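Bak protein (Grouper iridovirus, PDB 5VMN) is a viral Bcl-2 protein that blocks apoptosis of the infected cell by capturing the pro-apoptotic protein Bim alone. Local coordinates at residues T24-I27 / H28-L32; E88-R91 / T92-E96. All coordinates share one frame; numbering follows the deposited sequence.

Contact 1: T24-I27 / H28-L32; sequences TREI and HSQML. With EDO (1,2-ethanediol), chain N.
From Thr24 to Met31 the backbone runs as regular alpha-helix, with the amides of His28, Ser29, Gln30 and Met31 each bonded to the carbonyl four residues earlier; Met31 N to Ile27 O, at 2.8 Å, is the shortest of the four. On the polar side a single water joins Glu26 to Ser29 and Gln30, three and four residues on, one turn later. It donates to Glu26 OE1 at 2.7 Å and to Gln30 OE1 at 2.8 Å, and accepts from Ser29 OG at 2.8 Å. Two acceptors, Glu26 OE1 and Gln30 OE1, which stand 4.3 Å apart, are thus linked through its two hydrogens. Gln30 CG lies beside its own backbone N (chi1 -58°), against Glu26 O, and the bend at chi2 then swings the amide round; its NE2 is bound to Cys120 O and Leu123 O near the C-terminus. A second bridge is made by a 1,2-ethanediol, probably from the crystallisation liquor: its O1 donates to Arg25 O at 3.0 Å, and its O2 meets His28 ND1 at 2.8 Å in the plane of the imidazole, at the ring edge. His28 is set for this by CG lying opposite the backbone N (chi1 -172°). Ile27 faces the interior, against Leu75 of helix 68-84 and Trp117, Cys120 and Ala121 of helix 116-122. The pattern is that of an amphipathic helix in the all-helical Bcl-2 fold, apolar toward its neighbours and water-bridged on its polar flank.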
loop_
_atom_site.group_PDB
_atom_site.type_symbol
_atom_site.label_atom_id
_atom_site.label_comp_id
_atom_site.label_asym_id
_atom_site.label_seq_id
_atom_site.Cartn_x
_atom_site.Cartn_y
_atom_site.Cartn_z
ATOM N N THR A 24 -5.536 9.813 3.706
ATOM C CA THR A 24 -4.380 8.955 3.979
ATOM C C THR A 24 -4.428 8.436 5.413
ATOM O O THR A 24 -4.124 7.263 5.668
ATOM C CB THR A 24 -3.101 9.736 3.697
ATOM O OG1 THR A 24 -3.090 10.056 2.299
ATOM C CG2 THR A 24 -1.879 8.912 3.998
ATOM N N ARG A 25 -4.854 9.285 6.360
ATOM C CA ARG A 25 -4.967 8.864 7.752
ATOM C C ARG A 25 -5.971 7.734 7.907
ATOM O O ARG A 25 -5.751 6.797 8.683
ATOM C CB ARG A 25 -5.358 10.061 8.637
ATOM C CG ARG A 25 -5.425 9.725 10.128
ATOM C CD ARG A 25 -5.678 10.938 11.005
ATOM N NE ARG A 25 -4.750 12.042 10.760
ATOM C CZ ARG A 25 -3.486 12.078 11.170
ATOM N NH1 ARG A 25 -2.952 11.062 11.841
ATOM N NH2 ARG A 25 -2.738 13.140 10.890
ATOM N N GLU A 26 -7.109 7.812 7.208
ATOM C CA GLU A 26 -8.088 6.730 7.322
ATOM C C GLU A 26 -7.577 5.448 6.664
ATOM O O GLU A 26 -7.800 4.345 7.179
ATOM C CB GLU A 26 -9.437 7.151 6.716
ATOM C CG GLU A 26 -10.565 6.170 7.012
ATOM C CD GLU A 26 -10.832 6.006 8.502
ATOM O OE1 GLU A 26 -11.405 4.976 8.905
ATOM O OE2 GLU A 26 -10.467 6.914 9.270
ATOM N N ILE A 27 -6.883 5.558 5.541
ATOM C CA ILE A 27 -6.297 4.359 4.948
ATOM C C ILE A 27 -5.290 3.746 5.908
ATOM O O ILE A 27 -5.196 2.521 6.032
ATOM C CB ILE A 27 -5.662 4.675 3.590
ATOM C CG1 ILE A 27 -6.726 5.152 2.600
ATOM C CG2 ILE A 27 -4.901 3.453 3.036
ATOM C CD1 ILE A 27 -7.865 4.183 2.322
ATOM N N HIS A 28 -4.524 4.582 6.598
ATOM C CA HIS A 28 -3.570 4.086 7.598
ATOM C C HIS A 28 -4.282 3.287 8.684
ATOM O O HIS A 28 -3.861 2.183 9.054
ATOM C CB HIS A 28 -2.820 5.283 8.172
ATOM C CG HIS A 28 -1.685 4.944 9.080
ATOM N ND1 HIS A 28 -1.833 4.823 10.444
ATOM C CD2 HIS A 28 -0.367 4.755 8.823
ATOM C CE1 HIS A 28 -0.656 4.559 10.988
ATOM N NE2 HIS A 28 0.248 4.517 10.029
ATOM N N SER A 29 -5.378 3.828 9.198
ATOM C CA SER A 29 -6.170 3.123 10.190
ATOM C C SER A 29 -6.655 1.772 9.666
ATOM O O SER A 29 -6.563 0.759 10.374
ATOM C CB SER A 29 -7.351 4.017 10.620
ATOM O OG SER A 29 -8.226 3.317 11.490
ATOM N N GLN A 30 -7.183 1.738 8.436
ATOM C CA GLN A 30 -7.650 0.485 7.848
ATOM C C GLN A 30 -6.505 -0.503 7.695
ATOM O O GLN A 30 -6.688 -1.701 7.907
ATOM C CB GLN A 30 -8.288 0.719 6.474
ATOM C CG GLN A 30 -9.486 1.698 6.427
ATOM C CD GLN A 30 -10.758 1.074 6.857
ATOM O OE1 GLN A 30 -10.961 0.810 8.046
ATOM N NE2 GLN A 30 -11.654 0.836 5.889
ATOM N N MET A 31 -5.335 -0.010 7.278
ATOM C CA MET A 31 -4.147 -0.850 7.134
ATOM C C MET A 31 -3.793 -1.522 8.451
ATOM O O MET A 31 -3.456 -2.714 8.482
ATOM C CB MET A 31 -2.981 0.018 6.643
ATOM C CG MET A 31 -1.641 -0.707 6.469
ATOM S SD MET A 31 -0.337 0.445 6.062
ATOM C CE MET A 31 -0.083 1.250 7.655
ATOM N N LEU A 32 -3.833 -0.775 9.549
ATOM C CA LEU A 32 -3.492 -1.375 10.833
ATOM C C LEU A 32 -4.529 -2.403 11.268
ATOM O O LEU A 32 -4.172 -3.427 11.869
ATOM C CB LEU A 32 -3.318 -0.292 11.888
ATOM C CG LEU A 32 -2.171 0.690 11.635
ATOM C CD1 LEU A 32 -2.092 1.686 12.762
ATOM C CD2 LEU A 32 -0.845 -0.051 11.449
HETATM C C1 EDO N . -3.930 6.871 11.833
HETATM O O1 EDO N . -5.349 6.815 11.701
HETATM C C2 EDO N . -3.575 5.685 12.696
HETATM O O2 EDO N . -4.127 4.560 12.018
HETATM O O HOH W 1 -10.535 2.665 10.097
#

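Contact 2: E88-R91 / T92-E96. With NO3 (nitrate ion), chain H.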
loop_
_atom_site.group_PDB
_atom_site.type_symbol
_atom_site.label_atom_id
_atom_site.label_comp_id
_atom_site.label_asym_id
_atom_site.label_seq_id
_atom_site.Cartn_x
_atom_site.Cartn_y
_atom_site.Cartn_z
ATOM N N GLU A 88 17.645 5.899 4.708
ATOM C CA GLU A 88 16.671 6.635 3.913
ATOM C C GLU A 88 16.608 6.075 2.498
ATOM O O GLU A 88 15.557 6.124 1.849
ATOM C CB GLU A 88 17.010 8.130 3.914
ATOM C CG GLU A 88 15.779 9.047 3.762
ATOM C CD GLU A 88 14.679 8.804 4.815
ATOM O OE1 GLU A 88 14.913 9.053 6.018
ATOM O OE2 GLU A 88 13.577 8.351 4.436
ATOM N N SER A 89 17.717 5.523 2.010
ATOM C CA SER A 89 17.705 4.911 0.689
ATOM C C SER A 89 16.706 3.765 0.621
ATOM O O SER A 89 15.934 3.662 -0.342
ATOM C CB SER A 89 19.121 4.429 0.335
ATOM O OG SER A 89 19.125 3.798 -0.928
ATOM N N GLU A 90 16.677 2.902 1.641
ATOM C CA GLU A 90 15.706 1.812 1.603
ATOM C C GLU A 90 14.274 2.334 1.696
ATOM O O GLU A 90 13.393 1.858 0.978
ATOM C CB GLU A 90 15.954 0.805 2.723
ATOM C CG GLU A 90 15.039 -0.435 2.606
ATOM C CD GLU A 90 15.152 -1.387 3.780
ATOM O OE1 GLU A 90 16.054 -1.180 4.624
ATOM O OE2 GLU A 90 14.331 -2.338 3.838
ATOM N N ARG A 91 14.022 3.303 2.572
ATOM C CA ARG A 91 12.656 3.817 2.724
ATOM C C ARG A 91 12.167 4.438 1.424
ATOM O O ARG A 91 11.025 4.217 1.000
ATOM C CB ARG A 91 12.618 4.838 3.860
ATOM C CG ARG A 91 12.675 4.207 5.245
ATOM C CD ARG A 91 12.575 5.247 6.344
ATOM N NE ARG A 91 13.821 5.957 6.570
ATOM C CZ ARG A 91 14.767 5.587 7.429
ATOM N NH1 ARG A 91 14.644 4.485 8.162
ATOM N NH2 ARG A 91 15.855 6.329 7.553
ATOM N N THR A 92 13.030 5.195 0.758
ATOM C CA THR A 92 12.639 5.792 -0.512
ATOM C C THR A 92 12.308 4.725 -1.540
ATOM O O THR A 92 11.323 4.836 -2.271
ATOM C CB THR A 92 13.763 6.685 -1.023
ATOM O OG1 THR A 92 13.945 7.755 -0.097
ATOM C CG2 THR A 92 13.424 7.236 -2.401
ATOM N N GLN A 93 13.139 3.690 -1.628
ATOM C CA GLN A 93 12.890 2.629 -2.592
ATOM C C GLN A 93 11.578 1.914 -2.304
ATOM O O GLN A 93 10.848 1.557 -3.234
ATOM C CB GLN A 93 14.071 1.650 -2.607
ATOM C CG GLN A 93 15.336 2.286 -3.170
ATOM C CD GLN A 93 16.625 1.571 -2.749
ATOM O OE1 GLN A 93 16.606 0.416 -2.324
ATOM N NE2 GLN A 93 17.747 2.275 -2.855
ATOM N N ILE A 94 11.248 1.688 -1.025
ATOM C CA ILE A 94 9.970 1.061 -0.695
ATOM C C ILE A 94 8.820 1.909 -1.219
ATOM O O ILE A 94 7.879 1.405 -1.848
ATOM C CB ILE A 94 9.856 0.836 0.823
ATOM C CG1 ILE A 94 10.775 -0.292 1.266
ATOM C CG2 ILE A 94 8.442 0.476 1.222
ATOM C CD1 ILE A 94 11.088 -0.272 2.737
ATOM N N THR A 95 8.874 3.215 -0.955
ATOM C CA THR A 95 7.801 4.098 -1.409
ATOM C C THR A 95 7.730 4.136 -2.930
ATOM O O THR A 95 6.641 4.100 -3.510
ATOM C CB THR A 95 8.000 5.508 -0.856
ATOM O OG1 THR A 95 9.195 6.069 -1.395
ATOM C CG2 THR A 95 8.115 5.471 0.630
ATOM N N GLU A 96 8.888 4.187 -3.596
ATOM C CA GLU A 96 8.893 4.186 -5.054
ATOM C C GLU A 96 8.375 2.874 -5.606
ATOM O O GLU A 96 7.677 2.866 -6.625
ATOM C CB GLU A 96 10.307 4.452 -5.590
ATOM C CG GLU A 96 10.885 5.780 -5.171
ATOM C CD GLU A 96 12.337 5.964 -5.608
ATOM O OE1 GLU A 96 12.676 7.109 -5.944
ATOM O OE2 GLU A 96 13.127 4.984 -5.616
HETATM N N NO3 H . 18.026 5.134 9.879
HETATM O O1 NO3 H . 18.365 5.795 8.846
HETATM O O2 NO3 H . 18.806 5.052 10.872
HETATM O O3 NO3 H . 16.906 4.547 9.930
#
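Arg91, Thr92 and Glu90 carry this contact in the first turns of helix 88-103, an amphipathic helix of the Bcl-2 fold, where side chains three and four residues apart meet along an i, i+3 and i, i+4 pattern. The guanidinium of Arg91 is engaged at its edge by two anions. Toward Glu88 it makes a salt bridge, with Arg91 NE 3.2 Å from Glu88 OE2, and NH2 gives a longer bond to OE1, which it meets from above the carboxylate plane. Arg16 forms a second salt bridge with the same carboxylate. A nitrate, probably from the crystallisation liquor, lies in the guanidinium plane and accepts from Arg91 NH1 on O3 and from Arg91 NH2 on O1, each at 2.9 Å. With Glu88 along its NE/NH2 edge and the nitrate along its NH1/NH2 edge, rotation of the guanidinium is probably restricted.

Glu90 reaches out with an extended chain, and its CG lies 4.0 Å from Ile94 CD1; the two side chains cross at a slant, while Ile94 also packs on Tyr81 of helix 68-84. Glu90 itself touches Pro51 and Ser85.

Thr92 turns its hydroxyl back over the preceding turn, OG1 beside its own backbone N (chi1 -64°). Glu88 O therefore accepts twice, from Thr92 N at 2.9 Å and from Thr92 OG1 at 3.0 Å, and the two donors approach from opposite faces of the carbonyl plane.

In the fold
Contact 1 precedes contact 2 along the chain: the first lies in helix 22-37, the second opens helix 88-103. Their centres are 20 Å apart and their nearest atoms about 10 Å, so they do not touch. Helix 68-84 is touched by both, contact 1 reaching it at Leu75 and Gln79 and contact 2 further along at Phe82. Helix 11-16 also meets both, with Leu14 on the side of contact 1 and a charged residue near its end on the side of contact 2. Both contacts thus belong to one single-chain helical bundle, consistent with the Bcl-2 family assignment.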